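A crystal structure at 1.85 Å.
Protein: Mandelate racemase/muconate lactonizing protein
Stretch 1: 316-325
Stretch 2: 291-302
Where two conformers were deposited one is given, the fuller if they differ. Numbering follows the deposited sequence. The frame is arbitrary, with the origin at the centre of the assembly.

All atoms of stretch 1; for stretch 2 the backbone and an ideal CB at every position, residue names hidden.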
ATOM      1  N   PRO A 316     -19.148   8.074 -19.281  1.00 41.00           N
ATOM      2  CA  PRO A 316     -20.260   7.283 -19.794  1.00 42.58           C
ATOM      3  C   PRO A 316     -20.646   6.066 -18.964  1.00 43.28           C
ATOM      4  O   PRO A 316     -21.837   5.871 -18.762  1.00 43.88           O
ATOM      5  CB  PRO A 316     -19.792   6.852 -21.200  1.00 43.03           C
ATOM      6  CG  PRO A 316     -18.887   7.890 -21.637  1.00 43.31           C
ATOM      7  CD  PRO A 316     -18.137   8.306 -20.339  1.00 42.91           C
ATOM      8  N   LEU A 317     -19.678   5.281 -18.463  1.00 43.76           N
ATOM      9  CA  LEU A 317     -20.030   4.051 -17.706  1.00 43.71           C
ATOM     10  C   LEU A 317     -20.532   4.273 -16.282  1.00 44.55           C
ATOM     11  O   LEU A 317     -20.967   3.316 -15.586  1.00 46.40           O
ATOM     12  CB  LEU A 317     -18.888   3.030 -17.728  1.00 43.59           C
ATOM     13  CG  LEU A 317     -19.136   1.631 -17.104  1.00 45.14           C
ATOM     14  CD1 LEU A 317     -19.784   0.602 -18.088  1.00 44.75           C
ATOM     15  CD2 LEU A 317     -17.829   1.069 -16.627  1.00 42.60           C
HETATM   16  N   MSE A 318     -20.487   5.518 -15.818  1.00 43.03           N
HETATM   17  CA  MSE A 318     -20.958   5.844 -14.491  1.00 42.04           C
HETATM   18  C   MSE A 318     -22.452   5.783 -14.423  1.00 42.31           C
HETATM   19  O   MSE A 318     -23.099   6.823 -14.294  1.00 44.22           O
HETATM   20  CB  MSE A 318     -20.470   7.225 -14.065  1.00 41.22           C
HETATM   21  CG  MSE A 318     -18.987   7.329 -14.148  1.00 38.86           C
HETATM   22 SE   MSE A 318     -18.166   6.125 -12.779  1.00 38.58          SE
HETATM   23  CE  MSE A 318     -16.562   7.257 -12.583  1.00 40.97           C
ATOM     24  N   ARG A 319     -22.988   4.564 -14.447  1.00 41.81           N
ATOM     25  CA  ARG A 319     -24.426   4.306 -14.658  1.00 41.13           C
ATOM     26  C   ARG A 319     -25.308   4.420 -13.412  1.00 39.41           C
ATOM     27  O   ARG A 319     -26.541   4.597 -13.514  1.00 38.26           O
ATOM     28  CB  ARG A 319     -24.624   2.913 -15.313  1.00 43.04           C
ATOM     29  CG  ARG A 319     -24.344   2.830 -16.872  1.00 46.14           C
ATOM     30  CD  ARG A 319     -25.306   3.724 -17.695  1.00 55.92           C
ATOM     31  NE  ARG A 319     -26.690   3.215 -17.706  1.00 61.91           N
ATOM     32  CZ  ARG A 319     -27.792   3.964 -17.828  1.00 64.43           C
ATOM     33  NH1 ARG A 319     -27.705   5.292 -17.936  1.00 64.05           N
ATOM     34  NH2 ARG A 319     -28.993   3.375 -17.828  1.00 65.03           N
ATOM     35  N   TYR A 320     -24.706   4.316 -12.228  1.00 35.25           N
ATOM     36  CA  TYR A 320     -25.468   4.489 -10.997  1.00 32.99           C
ATOM     37  C   TYR A 320     -25.129   5.854 -10.365  1.00 31.36           C
ATOM     38  O   TYR A 320     -24.165   6.557 -10.799  1.00 31.43           O
ATOM     39  CB  TYR A 320     -25.210   3.358  -9.986  1.00 32.38           C
ATOM     40  CG  TYR A 320     -25.483   1.936 -10.514  1.00 35.45           C
ATOM     41  CD1 TYR A 320     -26.473   1.688 -11.489  1.00 39.94           C
ATOM     42  CD2 TYR A 320     -24.764   0.826 -10.000  1.00 36.00           C
ATOM     43  CE1 TYR A 320     -26.736   0.374 -11.960  1.00 40.92           C
ATOM     44  CE2 TYR A 320     -25.023  -0.481 -10.456  1.00 38.64           C
ATOM     45  CZ  TYR A 320     -26.010  -0.697 -11.432  1.00 41.62           C
ATOM     46  OH  TYR A 320     -26.253  -1.992 -11.874  1.00 41.97           O
ATOM     47  N   ALA A 321     -25.948   6.181  -9.377  1.00 29.58           N
ATOM     48  CA  ALA A 321     -25.934   7.415  -8.620  1.00 29.44           C
ATOM     49  C   ALA A 321     -24.614   7.532  -7.888  1.00 30.24           C
ATOM     50  O   ALA A 321     -24.006   6.502  -7.493  1.00 27.47           O
ATOM     51  CB  ALA A 321     -27.059   7.393  -7.574  1.00 28.22           C
ATOM     52  N   THR A 322     -24.214   8.792  -7.685  1.00 31.41           N
ATOM     53  CA  THR A 322     -23.046   9.150  -6.862  1.00 29.01           C
ATOM     54  C   THR A 322     -23.358   9.307  -5.389  1.00 28.49           C
ATOM     55  O   THR A 322     -24.503   9.615  -4.992  1.00 27.50           O
ATOM     56  CB  THR A 322     -22.263  10.369  -7.471  1.00 29.75           C
ATOM     57  OG1 THR A 322     -21.068  10.626  -6.686  1.00 26.59           O
ATOM     58  CG2 THR A 322     -23.173  11.677  -7.511  1.00 28.35           C
ATOM     59  N   ASP A 323     -22.377   8.986  -4.526  1.00 25.87           N
ATOM     60  CA  ASP A 323     -22.490   9.321  -3.131  1.00 29.24           C
ATOM     61  C   ASP A 323     -22.135  10.819  -2.856  1.00 27.14           C
ATOM     62  O   ASP A 323     -22.167  11.229  -1.724  1.00 27.73           O
ATOM     63  CB  ASP A 323     -21.551   8.438  -2.270  1.00 28.22           C
ATOM     64  CG  ASP A 323     -22.132   7.036  -1.950  1.00 33.24           C
ATOM     65  OD1 ASP A 323     -23.288   6.714  -2.337  1.00 31.67           O
ATOM     66  OD2 ASP A 323     -21.406   6.253  -1.282  1.00 32.44           O
ATOM     67  N   LEU A 324     -21.690  11.567  -3.862  1.00 27.66           N
ATOM     68  CA  LEU A 324     -21.166  12.932  -3.656  1.00 27.79           C
ATOM     69  C   LEU A 324     -22.381  13.834  -3.646  1.00 29.62           C
ATOM     70  O   LEU A 324     -22.983  14.004  -4.679  1.00 29.62           O
ATOM     71  CB  LEU A 324     -20.259  13.347  -4.818  1.00 25.40           C
ATOM     72  CG  LEU A 324     -18.914  12.574  -4.918  1.00 27.70           C
ATOM     73  CD1 LEU A 324     -18.208  12.914  -6.202  1.00 27.95           C
ATOM     74  CD2 LEU A 324     -18.011  12.951  -3.724  1.00 27.49           C
ATOM     75  N   GLY A 325     -22.749  14.332  -2.468  1.00 32.01           N
ATOM     76  CA  GLY A 325     -23.941  15.119  -2.264  1.00 33.26           C
ATOM     77  C   GLY A 325     -23.606  16.582  -2.042  1.00 32.61           C
ATOM     78  O   GLY A 325     -22.459  16.994  -2.170  1.00 32.07           O
ATOM     79  N   UNK A 291     -18.225  -6.020 -18.518  1.00 35.42           N
ATOM     80  CA  UNK A 291     -19.648  -6.100 -18.166  1.00 34.31           C
ATOM     81  C   UNK A 291     -20.044  -5.533 -16.801  1.00 35.03           C
ATOM     82  O   UNK A 291     -21.206  -5.642 -16.387  1.00 34.68           O
ATOM     83  CB  UNK A 291     -20.081  -7.567 -18.218  1.00 34.31           C
ATOM     84  N   UNK A 292     -19.083  -4.894 -16.125  1.00 34.41           N
ATOM     85  CA  UNK A 292     -19.302  -4.263 -14.833  1.00 33.76           C
ATOM     86  C   UNK A 292     -19.955  -2.846 -14.950  1.00 35.36           C
ATOM     87  O   UNK A 292     -19.877  -2.163 -16.006  1.00 35.75           O
ATOM     88  CB  UNK A 292     -17.965  -4.164 -14.096  1.00 33.76           C
ATOM     89  N   UNK A 293     -20.653  -2.437 -13.892  1.00 34.09           N
ATOM     90  CA  UNK A 293     -21.230  -1.102 -13.797  1.00 33.82           C
ATOM     91  C   UNK A 293     -20.339  -0.374 -12.785  1.00 33.62           C
ATOM     92  O   UNK A 293     -19.741  -1.009 -11.908  1.00 32.08           O
ATOM     93  CB  UNK A 293     -22.701  -1.126 -13.377  1.00 33.82           C
ATOM     94  N   UNK A 294     -20.244   0.946 -12.922  1.00 32.61           N
ATOM     95  CA  UNK A 294     -19.459   1.758 -11.979  1.00 31.49           C
ATOM     96  C   UNK A 294     -20.255   2.998 -11.575  1.00 31.16           C
ATOM     97  O   UNK A 294     -21.249   3.379 -12.251  1.00 30.76           O
ATOM     98  CB  UNK A 294     -18.118   2.163 -12.594  1.00 31.49           C
ATOM     99  N   UNK A 295     -19.878   3.594 -10.438  1.00 29.60           N
ATOM    100  CA  UNK A 295     -20.494   4.809  -9.935  1.00 28.55           C
ATOM    101  C   UNK A 295     -19.414   5.475  -9.118  1.00 28.54           C
ATOM    102  O   UNK A 295     -18.419   4.803  -8.721  1.00 28.46           O
ATOM    103  CB  UNK A 295     -21.760   4.540  -9.120  1.00 28.55           C
ATOM    104  N   UNK A 296     -19.582   6.757  -8.829  1.00 29.61           N
ATOM    105  CA  UNK A 296     -18.557   7.488  -8.051  1.00 28.06           C
ATOM    106  C   UNK A 296     -18.889   7.612  -6.565  1.00 28.19           C
ATOM    107  O   UNK A 296     -19.961   8.111  -6.165  1.00 27.83           O
ATOM    108  CB  UNK A 296     -18.370   8.890  -8.635  1.00 28.06           C
ATOM    109  N   UNK A 297     -17.937   7.196  -5.691  1.00 27.88           N
ATOM    110  CA  UNK A 297     -18.195   7.202  -4.251  1.00 27.18           C
ATOM    111  C   UNK A 297     -17.591   8.451  -3.652  1.00 28.10           C
ATOM    112  O   UNK A 297     -16.910   9.193  -4.357  1.00 27.03           O
ATOM    113  CB  UNK A 297     -17.630   5.950  -3.576  1.00 27.18           C
ATOM    114  N   UNK A 298     -17.756   8.655  -2.343  0.50 28.98           N
ATOM    115  CA  UNK A 298     -17.239   9.858  -1.666  0.50 30.48           C
ATOM    116  C   UNK A 298     -16.226   9.629  -0.553  0.50 31.29           C
ATOM    117  O   UNK A 298     -16.121   8.525  -0.007  0.50 31.10           O
ATOM    118  CB  UNK A 298     -18.417  10.636  -1.077  0.50 30.48           C
ATOM    119  N   UNK A 299     -15.478  10.682  -0.226  0.70 32.88           N
ATOM    120  CA  UNK A 299     -14.470  10.661   0.834  0.70 32.51           C
ATOM    121  C   UNK A 299     -14.646  11.863   1.785  0.70 32.91           C
ATOM    122  O   UNK A 299     -13.673  12.314   2.388  0.70 32.77           O
ATOM    123  CB  UNK A 299     -13.066  10.666   0.226  0.70 32.51           C
ATOM    124  N   UNK A 300     -15.859  12.400   1.907  0.70 31.74           N
ATOM    125  CA  UNK A 300     -16.121  13.601   2.743  0.70 31.82           C
ATOM    126  C   UNK A 300     -15.275  14.795   2.227  0.70 30.52           C
ATOM    127  O   UNK A 300     -14.792  15.679   2.974  0.70 28.64           O
ATOM    128  CB  UNK A 300     -15.798  13.316   4.211  0.70 31.82           C
ATOM    129  N   UNK A 301     -15.164  14.819   0.903  1.00 28.28           N
ATOM    130  CA  UNK A 301     -14.259  15.740   0.184  1.00 28.55           C
ATOM    131  C   UNK A 301     -14.589  17.208   0.503  1.00 27.32           C
ATOM    132  O   UNK A 301     -15.747  17.548   0.640  1.00 27.50           O
ATOM    133  CB  UNK A 301     -14.351  15.503  -1.325  1.00 28.55           C
ATOM    134  N   UNK A 302     -13.574  18.073   0.587  1.00 26.83           N
ATOM    135  CA  UNK A 302     -13.865  19.509   0.381  1.00 27.32           C
ATOM    136  C   UNK A 302     -14.397  19.793  -1.025  1.00 25.88           C
ATOM    137  O   UNK A 302     -14.507  18.917  -1.937  1.00 25.60           O
ATOM    138  CB  UNK A 302     -12.605  20.342   0.626  1.00 27.32           C
TER

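Position 291 has a positive phi (82°), which by itself favours glycine, and its ideal CB has nothing of stretch 1 nearby. It is Gly-291, ending a helix in a Schellman motif. Position 292 is also clear of stretch 1 at its CB, so many residues would do. Met-292, a selenomethionine, leads its side chain away; its O packs against Leu-317 CD1 at 3.5 Å.

At 293 the strand begins and CA-to-CB points toward stretch 1, the ideal CB already 3.8 Å from Tyr-320 CE2. A small apolar group fits; Ala-293 CB rests 3.7 Å from Tyr-320 CE2.

Position 294 points sideways, its ideal CB near both Met-318 SE (4.0 Å) and Leu-317 CD2 (4.2 Å); a compact apolar side chain suits. Ala-294 places its CB 4.0 Å from Met-318 SE. Its O accepts a weak hydrogen bond from Arg-319 N (3.0 Å, bent to 122°) and meets Met-318 CA at 3.3 Å in a CA-H...O contact.

At 295 the ideal CB is 3.4 Å from Ala-321 O and 3.6 Å from Tyr-320 O, so the first carbon is closely fitted. Beyond lies space between Tyr-320 and Asp-323 that an aromatic or long aliphatic chain could use. Trp-295, with chi1 p, fills it: CZ3 comes 3.4 Å from Asp-323 CG, while CD1 approaches the edge of the Tyr-320 ring. It loses more area to stretch 1 than any other residue here.

The CB of 296 faces Thr-322 OG1, Met-318 CE and Leu-324 CD1, a mostly apolar setting for a branched aliphatic residue. In Val-296 the branches divide the task: CG2 lies 3.1 Å from Met-318 CE, and CG1 3.6 Å from Leu-324 CD1. Its O accepts hydrogen bonds from Asp-323 N (3.0 Å) and Thr-322 OG1 (2.8 Å), while a water links its N to Tyr-320 O.

Position 297 points away, its ideal CB 4.4 Å from Asp-323 OD2; a small residue would suit. Gly-297 CA lies 4.1 Å from Asp-323 CB. At 298 CB would point toward stretch 1, 3.5 Å from Leu-324 CD2, with room for a small side chain. Gly-298 instead offers its CA, 3.8 Å from Leu-324 CD2.

Position 299 points away and leaves the choice open; it is Met-299, a selenomethionine. At 300, also pointing away, positive phi (60°) would more readily suit glycine, asparagine or aspartate; Tyr-300 adopts it without contacting stretch 1. Position 301 points toward Leu-324, so an aliphatic chain would seem natural, but the backbone N of 299 can donate to an acceptor there. Glu-301 OE1 accepts a hydrogen bond from Met-299 N (2.6 Å) and merely lies against Leu-324 CD2 at 3.4 Å. Stretch 1 sets no demand at 302, and many side chains would do; Thr-302, an N-cap, caps a backbone N just past the stretch.

Stretch 2 291-302: GMAAWVGGMYET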
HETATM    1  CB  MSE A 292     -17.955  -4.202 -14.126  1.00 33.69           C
HETATM    2  CG  MSE A 292     -17.291  -5.539 -13.997  1.00 33.27           C
HETATM    3 SE   MSE A 292     -15.591  -5.501 -12.997  1.00 37.89          SE
HETATM    4  CE  MSE A 292     -16.316  -4.842 -11.316  1.00 33.91           C
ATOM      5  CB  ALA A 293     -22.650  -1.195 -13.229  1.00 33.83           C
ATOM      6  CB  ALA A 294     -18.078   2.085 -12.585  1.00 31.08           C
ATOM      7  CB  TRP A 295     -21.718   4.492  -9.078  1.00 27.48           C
ATOM      8  CG  TRP A 295     -21.496   3.560  -7.948  1.00 30.05           C
ATOM      9  CD1 TRP A 295     -21.422   2.201  -8.014  1.00 30.21           C
ATOM     10  CD2 TRP A 295     -21.283   3.909  -6.576  1.00 27.27           C
ATOM     11  NE1 TRP A 295     -21.211   1.663  -6.757  1.00 31.47           N
ATOM     12  CE2 TRP A 295     -21.090   2.693  -5.857  1.00 29.54           C
ATOM     13  CE3 TRP A 295     -21.195   5.134  -5.881  1.00 28.07           C
ATOM     14  CZ2 TRP A 295     -20.848   2.657  -4.474  1.00 30.82           C
ATOM     15  CZ3 TRP A 295     -20.979   5.105  -4.492  1.00 30.48           C
ATOM     16  CH2 TRP A 295     -20.784   3.872  -3.799  1.00 29.71           C
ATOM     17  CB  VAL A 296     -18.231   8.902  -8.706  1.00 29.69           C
ATOM     18  CG1 VAL A 296     -17.405   9.793  -7.787  1.00 25.23           C
ATOM     19  CG2 VAL A 296     -17.608   8.781 -10.038  1.00 28.21           C
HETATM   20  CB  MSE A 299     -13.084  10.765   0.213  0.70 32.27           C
HETATM   21  CG  MSE A 299     -12.749   9.723  -0.858  0.70 35.37           C
HETATM   22 SE   MSE A 299     -12.105   8.129   0.035  0.70 43.89          SE
HETATM   23  CE  MSE A 299     -10.418   8.749   0.801  0.70 35.70           C
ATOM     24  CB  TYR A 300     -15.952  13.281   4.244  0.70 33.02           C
ATOM     25  CG  TYR A 300     -17.134  12.492   4.818  0.70 37.18           C
ATOM     26  CD1 TYR A 300     -17.987  13.066   5.771  0.70 40.34           C
ATOM     27  CD2 TYR A 300     -17.430  11.180   4.370  0.70 40.84           C
ATOM     28  CE1 TYR A 300     -19.086  12.349   6.295  0.70 42.42           C
ATOM     29  CE2 TYR A 300     -18.535  10.454   4.879  0.70 45.07           C
ATOM     30  CZ  TYR A 300     -19.356  11.052   5.843  0.70 44.78           C
ATOM     31  OH  TYR A 300     -20.409  10.351   6.371  0.70 44.73           O
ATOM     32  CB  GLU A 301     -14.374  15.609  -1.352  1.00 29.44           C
ATOM     33  CG  GLU A 301     -13.834  14.350  -2.018  1.00 35.48           C
ATOM     34  CD  GLU A 301     -14.709  13.103  -1.821  1.00 43.34           C
ATOM     35  OE1 GLU A 301     -15.772  13.141  -1.154  1.00 34.88           O
ATOM     36  OE2 GLU A 301     -14.279  12.041  -2.326  1.00 51.14           O
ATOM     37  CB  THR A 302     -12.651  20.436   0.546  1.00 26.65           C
ATOM     38  OG1 THR A 302     -11.946  20.431  -0.699  1.00 28.78           O
ATOM     39  CG2 THR A 302     -11.685  19.990   1.741  1.00 28.63           C
TER
HETATM   40  O   HOH W   1     -21.922   7.867 -10.122  1.00 28.75           O
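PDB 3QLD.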